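PDB 1S4D: uroporphyrinogen-III C-methyltransferase from Pseudomonas denitrificans, which catalyses the two successive S-adenosyl-L-methionine-dependent methylations, at C-2 and C-7, that turn uroporphyrinogen III into precorrin-2 on the way to cobalamin and siroheme. Local coordinates for residues L12-V17 against G92-R97; A41-H46 against G61-F66; I180-A185 against A241-G246; P203-A208 against T223-A228. One frame throughout, in Å; residues are numbered along the deposited sequence.

Contact 1 of 4, residues L12-V17 against G92-R97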
loop_
_atom_site.group_PDB
_atom_site.type_symbol
_atom_site.label_atom_id
_atom_site.label_comp_id
_atom_site.label_asym_id
_atom_site.label_seq_id
_atom_site.Cartn_x
_atom_site.Cartn_y
_atom_site.Cartn_z
ATOM N N LEU B 12 -0.439 19.135 13.137
ATOM C CA LEU B 12 -1.633 18.476 13.657
ATOM C C LEU B 12 -2.340 19.433 14.628
ATOM O O LEU B 12 -1.915 19.639 15.755
ATOM C CB LEU B 12 -1.302 17.112 14.261
ATOM C CG LEU B 12 -2.243 16.414 15.244
ATOM C CD1 LEU B 12 -3.690 16.230 14.725
ATOM C CD2 LEU B 12 -1.596 15.091 15.687
ATOM N N GLU B 13 -3.417 20.026 14.132
ATOM C CA GLU B 13 -4.125 21.140 14.754
ATOM C C GLU B 13 -5.011 20.755 15.925
ATOM O O GLU B 13 -5.658 19.721 15.897
ATOM C CB GLU B 13 -5.024 21.779 13.702
ATOM C CG GLU B 13 -4.848 23.269 13.586
ATOM C CD GLU B 13 -3.965 23.618 12.428
ATOM O OE1 GLU B 13 -2.864 24.168 12.660
ATOM O OE2 GLU B 13 -4.379 23.318 11.287
ATOM N N LYS B 14 -5.079 21.622 16.930
ATOM C CA LYS B 14 -5.978 21.432 18.064
ATOM C C LYS B 14 -7.399 21.145 17.583
ATOM O O LYS B 14 -7.919 21.831 16.700
ATOM C CB LYS B 14 -5.960 22.655 18.981
ATOM C CG LYS B 14 -4.678 22.813 19.838
ATOM C CD LYS B 14 -4.902 23.825 20.958
ATOM C CE LYS B 14 -3.591 24.378 21.482
ATOM N NZ LYS B 14 -3.473 24.283 22.979
ATOM N N GLY B 15 -8.007 20.100 18.127
ATOM C CA GLY B 15 -9.384 19.793 17.800
ATOM C C GLY B 15 -9.589 19.078 16.481
ATOM O O GLY B 15 -10.701 19.075 15.940
ATOM N N SER B 16 -8.531 18.465 15.952
ATOM C CA SER B 16 -8.685 17.644 14.768
ATOM C C SER B 16 -8.113 16.248 14.970
ATOM O O SER B 16 -7.379 16.000 15.919
ATOM C CB SER B 16 -8.122 18.341 13.524
ATOM O OG SER B 16 -6.736 18.525 13.633
ATOM N N VAL B 17 -8.489 15.329 14.092
ATOM C CA VAL B 17 -7.996 13.964 14.170
ATOM C C VAL B 17 -7.246 13.570 12.883
ATOM O O VAL B 17 -7.763 13.743 11.763
ATOM C CB VAL B 17 -9.147 12.973 14.451
ATOM C CG1 VAL B 17 -8.614 11.558 14.568
ATOM C CG2 VAL B 17 -9.959 13.393 15.716
ATOM N N GLY B 92 -10.365 19.724 22.477
ATOM C CA GLY B 92 -9.280 20.570 22.033
ATOM C C GLY B 92 -7.921 19.917 21.943
ATOM O O GLY B 92 -6.932 20.617 21.770
ATOM N N ASN B 93 -7.863 18.589 22.060
ATOM C CA ASN B 93 -6.614 17.853 21.859
ATOM C C ASN B 93 -6.225 17.785 20.372
ATOM O O ASN B 93 -7.086 17.807 19.490
ATOM C CB ASN B 93 -6.703 16.423 22.424
ATOM C CG ASN B 93 -6.803 16.386 23.937
ATOM O OD1 ASN B 93 -5.805 16.523 24.637
ATOM N ND2 ASN B 93 -8.021 16.186 24.455
ATOM N N ARG B 94 -4.923 17.715 20.106
ATOM C CA ARG B 94 -4.429 17.296 18.808
ATOM C C ARG B 94 -4.453 15.764 18.871
ATOM O O ARG B 94 -3.734 15.161 19.676
ATOM C CB ARG B 94 -3.000 17.805 18.573
ATOM C CG ARG B 94 -2.761 19.326 18.760
ATOM C CD ARG B 94 -1.303 19.648 19.012
ATOM N NE ARG B 94 -1.084 20.966 19.597
ATOM C CZ ARG B 94 -0.941 22.095 18.880
ATOM N NH1 ARG B 94 -0.992 22.062 17.548
ATOM N NH2 ARG B 94 -0.750 23.258 19.494
ATOM N N VAL B 95 -5.303 15.147 18.051
ATOM C CA VAL B 95 -5.595 13.719 18.162
ATOM C C VAL B 95 -5.007 12.916 17.007
ATOM O O VAL B 95 -5.277 13.207 15.823
ATOM C CB VAL B 95 -7.132 13.449 18.231
ATOM C CG1 VAL B 95 -7.407 12.007 18.561
ATOM C CG2 VAL B 95 -7.790 14.338 19.246
ATOM N N LEU B 96 -4.217 11.909 17.371
ATOM C CA LEU B 96 -3.599 10.976 16.435
ATOM C C LEU B 96 -4.224 9.609 16.631
ATOM O O LEU B 96 -4.114 9.026 17.737
ATOM C CB LEU B 96 -2.104 10.854 16.763
ATOM C CG LEU B 96 -1.044 10.729 15.670
ATOM C CD1 LEU B 96 0.190 10.335 16.338
ATOM C CD2 LEU B 96 -1.376 9.696 14.667
ATOM N N ARG B 97 -4.897 9.096 15.598
ATOM C CA ARG B 97 -5.395 7.705 15.647
ATOM C C ARG B 97 -4.379 6.941 14.838
ATOM O O ARG B 97 -4.290 7.162 13.634
ATOM C CB ARG B 97 -6.818 7.569 15.081
ATOM C CG ARG B 97 -7.266 6.147 14.704
ATOM C CD ARG B 97 -8.091 5.378 15.765
ATOM N NE ARG B 97 -7.275 4.310 16.331
ATOM C CZ ARG B 97 -7.508 2.999 16.246
ATOM N NH1 ARG B 97 -8.594 2.502 15.655
ATOM N NH2 ARG B 97 -6.639 2.169 16.794
#
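Arg94 lays the flat of its guanidinium against the side chain of Lys14, whose CG sits 3.8 Å from the plane over the centre of the group. The arginine chain is extended from CG to NE and brings NH1 to Leu12 O, 3.2 Å away, to which it donates. That acceptor lies at the edge of the guanidinium and in its plane, with an N-H...O angle of 163°. Leu12 CG meanwhile rests on Arg94 CB at 3.7 Å.

The loop that brings Lys14 here is a type II turn from Glu13 to Ser16. Its fold is fastened by Glu13 O, which takes both the backbone N and OG of Ser16 from one face of its plane. Gly15, at positive phi, turns its N toward Asn93 O and bonds to it at 2.8 Å. Gly92 closes helix 78-90 in a Schellman motif, and from there the segment enters strand 94-99. This strand neighbours strand 16-21 in the five-stranded parallel sheet: Val95 N bonds to Ser16 O at 3.1 Å, and Val17 CG2 packs on Val95 CB at 3.8 Å.

Lys14 NZ and Arg94 NH2 stand 4.5 Å apart, like charges with no bond between them. Their mutual repulsion is probably eased by the bonded Leu12 carbonyl and by the Glu13 carboxylate, whose OE1 is 5.6 Å from Arg94 NH1.

Contact 2 of 4, residues A41-H46 against G61-F66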
loop_
_atom_site.group_PDB
_atom_site.type_symbol
_atom_site.label_atom_id
_atom_site.label_comp_id
_atom_site.label_asym_id
_atom_site.label_seq_id
_atom_site.Cartn_x
_atom_site.Cartn_y
_atom_site.Cartn_z
ATOM N N ALA B 41 1.308 15.094 18.652
ATOM C CA ALA B 41 0.062 14.631 19.260
ATOM C C ALA B 41 -0.080 14.874 20.771
ATOM O O ALA B 41 0.866 14.718 21.539
ATOM C CB ALA B 41 -0.157 13.189 18.946
ATOM N N ASP B 42 -1.281 15.250 21.187
ATOM C CA ASP B 42 -1.607 15.286 22.604
ATOM C C ASP B 42 -2.014 13.907 23.066
ATOM O O ASP B 42 -1.759 13.534 24.195
ATOM C CB ASP B 42 -2.720 16.289 22.891
ATOM C CG ASP B 42 -2.276 17.720 22.699
ATOM O OD1 ASP B 42 -1.223 18.086 23.258
ATOM O OD2 ASP B 42 -2.908 18.547 22.012
ATOM N N VAL B 43 -2.634 13.144 22.183
ATOM C CA VAL B 43 -3.085 11.812 22.530
ATOM C C VAL B 43 -2.979 10.892 21.312
ATOM O O VAL B 43 -3.290 11.278 20.196
ATOM C CB VAL B 43 -4.501 11.842 23.232
ATOM C CG1 VAL B 43 -5.561 12.506 22.363
ATOM C CG2 VAL B 43 -4.931 10.462 23.695
ATOM N N ILE B 44 -2.470 9.692 21.536
ATOM C CA ILE B 44 -2.232 8.729 20.470
ATOM C C ILE B 44 -3.072 7.511 20.793
ATOM O O ILE B 44 -2.765 6.752 21.739
ATOM C CB ILE B 44 -0.732 8.359 20.393
ATOM C CG1 ILE B 44 0.092 9.589 20.028
ATOM C CG2 ILE B 44 -0.480 7.252 19.369
ATOM C CD1 ILE B 44 1.550 9.393 20.162
ATOM N N VAL B 45 -4.162 7.357 20.044
ATOM C CA VAL B 45 -5.040 6.213 20.199
ATOM C C VAL B 45 -4.562 5.197 19.183
ATOM O O VAL B 45 -4.630 5.425 17.966
ATOM C CB VAL B 45 -6.496 6.620 19.974
ATOM C CG1 VAL B 45 -7.447 5.434 20.142
ATOM C CG2 VAL B 45 -6.864 7.722 20.935
ATOM N N HIS B 46 -4.040 4.087 19.684
ATOM C CA HIS B 46 -3.360 3.126 18.830
ATOM C C HIS B 46 -3.889 1.685 18.925
ATOM O O HIS B 46 -4.563 1.323 19.875
ATOM C CB HIS B 46 -1.866 3.168 19.120
ATOM C CG HIS B 46 -1.516 2.615 20.458
ATOM N ND1 HIS B 46 -1.228 3.418 21.541
ATOM C CD2 HIS B 46 -1.423 1.337 20.899
ATOM C CE1 HIS B 46 -0.973 2.655 22.591
ATOM N NE2 HIS B 46 -1.093 1.390 22.230
ATOM N N GLY B 61 4.649 13.366 28.029
ATOM C CA GLY B 61 3.368 13.861 28.499
ATOM C C GLY B 61 2.245 13.804 27.469
ATOM O O GLY B 61 1.156 14.317 27.738
ATOM N N ALA B 62 2.506 13.217 26.297
ATOM C CA ALA B 62 1.429 12.794 25.406
ATOM C C ALA B 62 0.789 11.583 26.056
ATOM O O ALA B 62 1.481 10.810 26.704
ATOM C CB ALA B 62 1.975 12.414 24.035
ATOM N N VAL B 63 -0.515 11.395 25.911
ATOM C CA VAL B 63 -1.065 10.146 26.415
ATOM C C VAL B 63 -1.242 9.087 25.320
ATOM O O VAL B 63 -1.562 9.408 24.164
ATOM C CB VAL B 63 -2.267 10.309 27.440
ATOM C CG1 VAL B 63 -2.799 11.699 27.444
ATOM C CG2 VAL B 63 -3.356 9.235 27.250
ATOM N N LEU B 64 -0.966 7.842 25.699
ATOM C CA LEU B 64 -1.024 6.715 24.790
ATOM C C LEU B 64 -2.192 5.853 25.208
ATOM O O LEU B 64 -2.218 5.369 26.320
ATOM C CB LEU B 64 0.282 5.911 24.835
ATOM C CG LEU B 64 1.639 6.648 24.888
ATOM C CD1 LEU B 64 2.799 5.636 24.900
ATOM C CD2 LEU B 64 1.820 7.692 23.764
ATOM N N GLU B 65 -3.157 5.676 24.319
ATOM C CA GLU B 65 -4.356 4.927 24.629
ATOM C C GLU B 65 -4.475 3.737 23.728
ATOM O O GLU B 65 -4.517 3.856 22.514
ATOM C CB GLU B 65 -5.577 5.774 24.352
ATOM C CG GLU B 65 -6.234 6.393 25.544
ATOM C CD GLU B 65 -7.650 6.732 25.209
ATOM O OE1 GLU B 65 -8.029 7.894 25.383
ATOM O OE2 GLU B 65 -8.376 5.840 24.739
ATOM N N PHE B 66 -4.592 2.581 24.337
ATOM C CA PHE B 66 -4.798 1.366 23.604
ATOM C C PHE B 66 -6.278 1.305 23.276
ATOM O O PHE B 66 -7.119 1.273 24.165
ATOM C CB PHE B 66 -4.347 0.217 24.482
ATOM C CG PHE B 66 -4.640 -1.113 23.928
ATOM C CD1 PHE B 66 -3.957 -1.580 22.818
ATOM C CD2 PHE B 66 -5.594 -1.925 24.532
ATOM C CE1 PHE B 66 -4.232 -2.834 22.313
ATOM C CE2 PHE B 66 -5.868 -3.181 24.035
ATOM C CZ PHE B 66 -5.187 -3.641 22.922
#
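The outer strand pair of a parallel sheet is built here in exact step, Val43 beside Val63, Ile44 beside Leu64, Val45 beside Glu65 and His46 beside Phe66, with the strand directions 19° apart. Four backbone bonds alternate between the strands. Val63 N reaches Asp42 O, Ile44 N reaches Val63 O, and Glu65 N meets Ile44 O at 2.8 Å. The fourth runs from His46 N to Glu65 O at 2.9 Å.

Within the five-stranded N-terminal sheet, strand 63-66 is the outermost of this chain and strand 43-46 its only partner there, with strand 94-99 on the far flank of 43-46. Paired side chains lie side by side and point the same way: Val43 CG2 against Val63 CG2 at 4.1 Å, and Ile44 CD1 against Leu64 CD2 at 4.0 Å. His46 behaves differently. Its CG stands between the backbone N and the carbonyl carbon (chi1 70°), and the ring comes over the neighbouring strand. Glu65 O lies 3.4 Å from the ring plane, and on the same face Phe66 CA makes a CH-pi contact, 4.2 Å from the His46 ring centroid. An alanine in place of His46 would lack the ring that lies over Glu65 O and Phe66 CA and would probably leave a gap over that peptide. Glu65 itself carries its carboxylate to a salt bridge with Arg84 of helix 78-90.

Contact 3 of 4, residues I180-A185 against A241-G246. With SAH (S-adenosyl-L-homocysteine), chain Q.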
loop_
_atom_site.group_PDB
_atom_site.type_symbol
_atom_site.label_atom_id
_atom_site.label_comp_id
_atom_site.label_asym_id
_atom_site.label_seq_id
_atom_site.Cartn_x
_atom_site.Cartn_y
_atom_site.Cartn_z
ATOM N N ILE B 180 -2.937 -13.721 -5.343
ATOM C CA ILE B 180 -3.951 -13.307 -4.362
ATOM C C ILE B 180 -3.235 -13.014 -3.067
ATOM O O ILE B 180 -2.366 -13.791 -2.648
ATOM C CB ILE B 180 -4.997 -14.429 -4.062
ATOM C CG1 ILE B 180 -5.459 -15.180 -5.328
ATOM C CG2 ILE B 180 -6.162 -13.877 -3.266
ATOM C CD1 ILE B 180 -6.314 -14.422 -6.190
ATOM N N VAL B 181 -3.610 -11.912 -2.426
ATOM C CA VAL B 181 -2.988 -11.511 -1.177
ATOM C C VAL B 181 -4.076 -11.394 -0.117
ATOM O O VAL B 181 -5.031 -10.618 -0.264
ATOM C CB VAL B 181 -2.233 -10.165 -1.320
ATOM C CG1 VAL B 181 -1.794 -9.620 0.078
ATOM C CG2 VAL B 181 -1.066 -10.276 -2.349
ATOM N N MET B 182 -3.940 -12.159 0.952
ATOM C CA MET B 182 -5.055 -12.314 1.859
ATOM C C MET B 182 -4.717 -11.833 3.259
ATOM O O MET B 182 -3.698 -12.241 3.826
ATOM C CB MET B 182 -5.515 -13.771 1.870
ATOM C CG MET B 182 -5.559 -14.387 0.493
ATOM S SD MET B 182 -6.618 -15.812 0.475
ATOM C CE MET B 182 -5.527 -17.088 1.168
ATOM N N TYR B 183 -5.588 -10.955 3.767
ATOM C CA TYR B 183 -5.561 -10.372 5.101
ATOM C C TYR B 183 -6.527 -11.166 5.974
ATOM O O TYR B 183 -7.524 -11.676 5.472
ATOM C CB TYR B 183 -6.058 -8.921 5.038
ATOM C CG TYR B 183 -5.089 -7.933 4.407
ATOM C CD1 TYR B 183 -4.945 -7.828 3.000
ATOM C CD2 TYR B 183 -4.341 -7.079 5.206
ATOM C CE1 TYR B 183 -4.051 -6.919 2.424
ATOM C CE2 TYR B 183 -3.467 -6.178 4.649
ATOM C CZ TYR B 183 -3.315 -6.107 3.268
ATOM O OH TYR B 183 -2.412 -5.198 2.777
ATOM N N MET B 184 -6.232 -11.290 7.272
ATOM C CA MET B 184 -7.123 -11.969 8.223
ATOM C C MET B 184 -7.702 -13.281 7.705
ATOM O O MET B 184 -8.904 -13.502 7.787
ATOM C CB MET B 184 -8.258 -11.048 8.664
ATOM C CG MET B 184 -7.773 -9.663 9.078
ATOM S SD MET B 184 -9.131 -8.578 9.431
ATOM C CE MET B 184 -9.146 -7.601 7.949
ATOM N N ALA B 185 -6.820 -14.158 7.224
ATOM C CA ALA B 185 -7.216 -15.401 6.566
ATOM C C ALA B 185 -6.703 -16.628 7.297
ATOM O O ALA B 185 -6.745 -17.729 6.762
ATOM C CB ALA B 185 -6.734 -15.407 5.119
ATOM N N ALA B 241 -0.762 -12.350 9.984
ATOM C CA ALA B 241 -0.040 -12.939 8.873
ATOM C C ALA B 241 -0.629 -12.471 7.564
ATOM O O ALA B 241 -1.813 -12.201 7.473
ATOM C CB ALA B 241 -0.092 -14.465 8.950
ATOM N N ILE B 242 0.185 -12.362 6.535
ATOM C CA ILE B 242 -0.387 -12.153 5.226
ATOM C C ILE B 242 -0.193 -13.472 4.477
ATOM O O ILE B 242 0.900 -14.044 4.510
ATOM C CB ILE B 242 0.329 -10.979 4.518
ATOM C CG1 ILE B 242 -0.140 -9.639 5.088
ATOM C CG2 ILE B 242 0.180 -11.079 2.980
ATOM C CD1 ILE B 242 -1.467 -9.159 4.531
ATOM N N VAL B 243 -1.244 -13.964 3.828
ATOM C CA VAL B 243 -1.140 -15.155 3.002
ATOM C C VAL B 243 -1.187 -14.797 1.520
ATOM O O VAL B 243 -2.192 -14.234 1.036
ATOM C CB VAL B 243 -2.273 -16.120 3.253
ATOM C CG1 VAL B 243 -1.949 -17.456 2.589
ATOM C CG2 VAL B 243 -2.535 -16.280 4.752
ATOM N N VAL B 244 -0.104 -15.120 0.811
ATOM C CA VAL B 244 0.046 -14.796 -0.610
ATOM C C VAL B 244 0.027 -16.067 -1.429
ATOM O O VAL B 244 0.725 -17.032 -1.112
ATOM C CB VAL B 244 1.370 -13.976 -0.894
ATOM C CG1 VAL B 244 2.612 -14.729 -0.399
ATOM C CG2 VAL B 244 1.513 -13.603 -2.375
ATOM N N VAL B 245 -0.760 -16.052 -2.487
ATOM C CA VAL B 245 -0.918 -17.198 -3.362
ATOM C C VAL B 245 -0.353 -16.838 -4.742
ATOM O O VAL B 245 -0.610 -15.722 -5.280
ATOM C CB VAL B 245 -2.410 -17.575 -3.461
ATOM C CG1 VAL B 245 -2.615 -18.779 -4.352
ATOM C CG2 VAL B 245 -2.990 -17.841 -2.054
ATOM N N GLY B 246 0.447 -17.749 -5.301
ATOM C CA GLY B 246 0.924 -17.609 -6.666
ATOM C C GLY B 246 2.414 -17.531 -6.910
ATOM O O GLY B 246 3.240 -17.544 -5.996
HETATM N N SAH Q . -4.719 -1.670 7.644
HETATM C CA SAH Q . -3.840 -2.806 7.857
HETATM C CB SAH Q . -4.660 -4.077 7.999
HETATM C CG SAH Q . -5.209 -4.304 9.394
HETATM S SD SAH Q . -6.473 -5.594 9.542
HETATM C C SAH Q . -2.780 -2.903 6.753
HETATM O O SAH Q . -2.745 -2.111 5.813
HETATM O OXT SAH Q . -1.897 -3.756 6.746
HETATM C "C5'" SAH Q . -5.261 -6.718 10.313
HETATM C "C4'" SAH Q . -4.570 -7.744 9.406
HETATM O "O4'" SAH Q . -3.477 -7.178 8.711
HETATM C "C3'" SAH Q . -3.926 -8.938 10.103
HETATM O "O3'" SAH Q . -4.813 -9.926 10.553
HETATM C "C2'" SAH Q . -2.932 -9.448 9.074
HETATM O "O2'" SAH Q . -3.516 -10.213 8.039
HETATM C "C1'" SAH Q . -2.460 -8.135 8.476
HETATM N N9 SAH Q . -1.193 -7.637 9.058
HETATM C C8 SAH Q . -1.062 -6.456 9.713
HETATM N N7 SAH Q . 0.209 -6.307 10.092
HETATM C C5 SAH Q . 0.914 -7.374 9.704
HETATM C C6 SAH Q . 2.262 -7.710 9.840
HETATM N N6 SAH Q . 3.107 -6.896 10.446
HETATM N N1 SAH Q . 2.716 -8.908 9.324
HETATM C C2 SAH Q . 1.833 -9.741 8.670
HETATM N N3 SAH Q . 0.497 -9.402 8.535
HETATM C C4 SAH Q . 0.040 -8.232 9.041
HETATM O O HOH W 1 -4.118 -13.736 6.420
#
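Ala241 O accepts two bonds, one from the ribose hydroxyl O2' of S-adenosyl-L-homocysteine at 2.7 Å and one from a water that also donates to Met182 O. The same water accepts from Ala185 N, tying the turn after strand 180-183 to the start of strand 241-245. O2' in turn accepts from Met184 N at 3.0 Å in a nearly straight bond (172°), so both segments hold the ribose through backbone atoms.

Beside the ribose, Ile242 CD1 sits 3.5 Å above the Tyr183 ring, over its centre, a CH-pi contact, while the ligand's carboxylate OXT lies in the ring plane at its edge. Ile242 CG1 faces adenine N3 at 3.5 Å. The Tyr183 hydroxyl is hydrogen-bonded to Thr130 OG1 and Gly132 N, which probably limits how far the ring can turn. Further along, Met182 CE packs against Val243 CG1, 3.9 Å away.

Ile180 with Val245 and Met182 with Val243 are hydrogen-bonded pairs of two N-H...O bonds each, and Val181 and Val244 form the non-hydrogen-bonded pair between them. This antiparallel ladder lies inside the mixed sheet, with 241-245 its central strand, strand 151-156 flanking 180-183, strand 206-211 flanking 241-245, and helix 131-137 over the face of Val181, Ile242 and Val244.

Contact 4 of 4, residues P203-A208 against T223-A228; sequences PDEPVA and TTLARA
Val207 and Leu225 carry the apolar part of this contact, their side chains crossing at about a right angle with Val207 CG2 3.6 Å from Leu225 CD2. Val207 CG1 lies alongside Thr223 CG2 at 3.7 Å, the two side chains pointing the same way. Leu225 also lies side by side with Glu205, its other methyl, CD1, 3.8 Å from Glu205 OE2.

The next layer is backbone. Val207 N bonds to Thr223 O at 3.0 Å, and a weak bond returns from Thr223 N to Val207 O. Where the strand becomes a helix the pairing changes partners. Leu225 N donates to Glu205 O at 3.1 Å, and Ala226 N to Pro203 O at 2.8 Å. Thr224 is the N-cap: its OG1, set between the backbone N and the carbonyl carbon (chi1 60°), accepts weakly from Arg227 N. Thr224 CG2 comes 3.4 Å from Asp204 O.

Further out, Arg201 forms a salt bridge with Glu205, Asp231 takes the Thr223 hydroxyl, and Leu196 and Ile197 of helix 189-198 cover Leu225. An alanine in place of Leu225 would probably open a gap between Val207 CG2 and helix 189-198 and take away the apolar neighbour of the Glu205 carboxylate.

Strands 206-211 and 219-224 form a beta hairpin, and here its second strand passes directly into the capped first turn of helix 225-235, two of whose N-H groups are taken by carbonyls of the loop that leads into the hairpin.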
loop_
_atom_site.group_PDB
_atom_site.type_symbol
_atom_site.label_atom_id
_atom_site.label_comp_id
_atom_site.label_asym_id
_atom_site.label_seq_id
_atom_site.Cartn_x
_atom_site.Cartn_y
_atom_site.Cartn_z
ATOM N N PRO B 203 -4.033 -27.486 -6.653
ATOM C CA PRO B 203 -3.744 -27.919 -5.269
ATOM C C PRO B 203 -2.269 -27.697 -4.898
ATOM O O PRO B 203 -1.944 -27.472 -3.732
ATOM C CB PRO B 203 -4.098 -29.418 -5.275
ATOM C CG PRO B 203 -5.073 -29.582 -6.391
ATOM C CD PRO B 203 -4.672 -28.557 -7.449
ATOM N N ASP B 204 -1.401 -27.701 -5.901
ATOM C CA ASP B 204 0.021 -27.472 -5.700
ATOM C C ASP B 204 0.487 -26.045 -5.890
ATOM O O ASP B 204 1.668 -25.789 -5.785
ATOM C CB ASP B 204 0.817 -28.337 -6.668
ATOM C CG ASP B 204 0.547 -29.799 -6.472
ATOM O OD1 ASP B 204 0.910 -30.614 -7.351
ATOM O OD2 ASP B 204 -0.038 -30.214 -5.450
ATOM N N GLU B 205 -0.389 -25.107 -6.206
ATOM C CA GLU B 205 0.116 -23.759 -6.425
ATOM C C GLU B 205 0.803 -23.242 -5.152
ATOM O O GLU B 205 0.258 -23.425 -4.054
ATOM C CB GLU B 205 -0.997 -22.836 -6.858
ATOM C CG GLU B 205 -0.640 -21.372 -6.854
ATOM C CD GLU B 205 -1.666 -20.549 -7.583
ATOM O OE1 GLU B 205 -1.263 -19.596 -8.283
ATOM O OE2 GLU B 205 -2.878 -20.858 -7.467
ATOM N N PRO B 206 1.990 -22.626 -5.303
ATOM C CA PRO B 206 2.763 -22.133 -4.155
ATOM C C PRO B 206 2.018 -21.059 -3.385
ATOM O O PRO B 206 1.286 -20.255 -3.953
ATOM C CB PRO B 206 4.021 -21.528 -4.798
ATOM C CG PRO B 206 4.076 -22.071 -6.191
ATOM C CD PRO B 206 2.680 -22.357 -6.583
ATOM N N VAL B 207 2.243 -21.072 -2.079
ATOM C CA VAL B 207 1.588 -20.213 -1.101
ATOM C C VAL B 207 2.675 -19.861 -0.062
ATOM O O VAL B 207 3.522 -20.694 0.270
ATOM C CB VAL B 207 0.416 -21.000 -0.433
ATOM C CG1 VAL B 207 -0.030 -20.393 0.876
ATOM C CG2 VAL B 207 -0.751 -21.142 -1.382
ATOM N N ALA B 208 2.675 -18.627 0.429
ATOM C CA ALA B 208 3.546 -18.268 1.552
ATOM C C ALA B 208 2.715 -17.596 2.629
ATOM O O ALA B 208 1.741 -16.910 2.323
ATOM C CB ALA B 208 4.681 -17.361 1.112
ATOM N N THR B 223 4.722 -23.331 1.172
ATOM C CA THR B 223 3.751 -24.398 1.178
ATOM C C THR B 223 2.980 -24.355 -0.151
ATOM O O THR B 223 3.386 -23.670 -1.088
ATOM C CB THR B 223 2.844 -24.320 2.438
ATOM O OG1 THR B 223 2.192 -25.594 2.576
ATOM C CG2 THR B 223 1.680 -23.345 2.287
ATOM N N THR B 224 1.820 -25.009 -0.211
ATOM C CA THR B 224 0.948 -24.990 -1.379
ATOM C C THR B 224 -0.479 -24.854 -0.891
ATOM O O THR B 224 -0.716 -24.931 0.321
ATOM C CB THR B 224 1.087 -26.286 -2.187
ATOM O OG1 THR B 224 0.728 -27.399 -1.352
ATOM C CG2 THR B 224 2.536 -26.529 -2.599
ATOM N N LEU B 225 -1.430 -24.658 -1.813
ATOM C CA LEU B 225 -2.842 -24.487 -1.431
ATOM C C LEU B 225 -3.386 -25.727 -0.694
ATOM O O LEU B 225 -4.002 -25.615 0.373
ATOM C CB LEU B 225 -3.717 -24.173 -2.652
ATOM C CG LEU B 225 -3.732 -22.750 -3.237
ATOM C CD1 LEU B 225 -4.540 -22.718 -4.537
ATOM C CD2 LEU B 225 -4.218 -21.675 -2.253
ATOM N N ALA B 226 -3.143 -26.912 -1.253
ATOM C CA ALA B 226 -3.625 -28.126 -0.626
ATOM C C ALA B 226 -3.022 -28.261 0.768
ATOM O O ALA B 226 -3.752 -28.509 1.715
ATOM C CB ALA B 226 -3.306 -29.321 -1.466
ATOM N N ARG B 227 -1.708 -28.077 0.901
ATOM C CA ARG B 227 -1.033 -28.325 2.178
ATOM C C ARG B 227 -1.101 -27.164 3.165
ATOM O O ARG B 227 -0.674 -27.311 4.310
ATOM C CB ARG B 227 0.435 -28.663 1.954
ATOM C CG ARG B 227 0.686 -30.050 1.387
ATOM C CD ARG B 227 1.904 -30.124 0.480
ATOM N NE ARG B 227 2.938 -29.181 0.897
ATOM C CZ ARG B 227 3.900 -29.461 1.773
ATOM N NH1 ARG B 227 4.798 -28.525 2.098
ATOM N NH2 ARG B 227 3.965 -30.680 2.323
ATOM N N ALA B 228 -1.618 -26.017 2.730
ATOM C CA ALA B 228 -1.517 -24.795 3.521
ATOM C C ALA B 228 -2.083 -24.931 4.935
ATOM O O ALA B 228 -1.426 -24.565 5.927
ATOM C CB ALA B 228 -2.169 -23.651 2.796
#

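Overall arrangement
The four contacts fall into two pairs on opposite sides of the chain's centre, one for each alpha/beta half of the enzyme. Contacts 1 and 2, with centres 11 Å apart, share the parallel sheet: strands 94-99 and 43-46 are neighbours, Leu96 O and Val45 N being probably hydrogen-bonded at 2.8 Å. Contacts 3 and 4, with centres 12 Å apart, share the mixed sheet, where Val244 O and Ala208 N are probably hydrogen-bonded at 3.0 Å. Contact 3 alone holds S-adenosyl-L-homocysteine. The ligand is about 10 Å from the side chain of Arg97 in contact 1 and about 13 Å from those of Phe66 in contact 2 and Val207 in contact 4. Contacts 1 and 4 mark the extremes, their centres 46 Å apart.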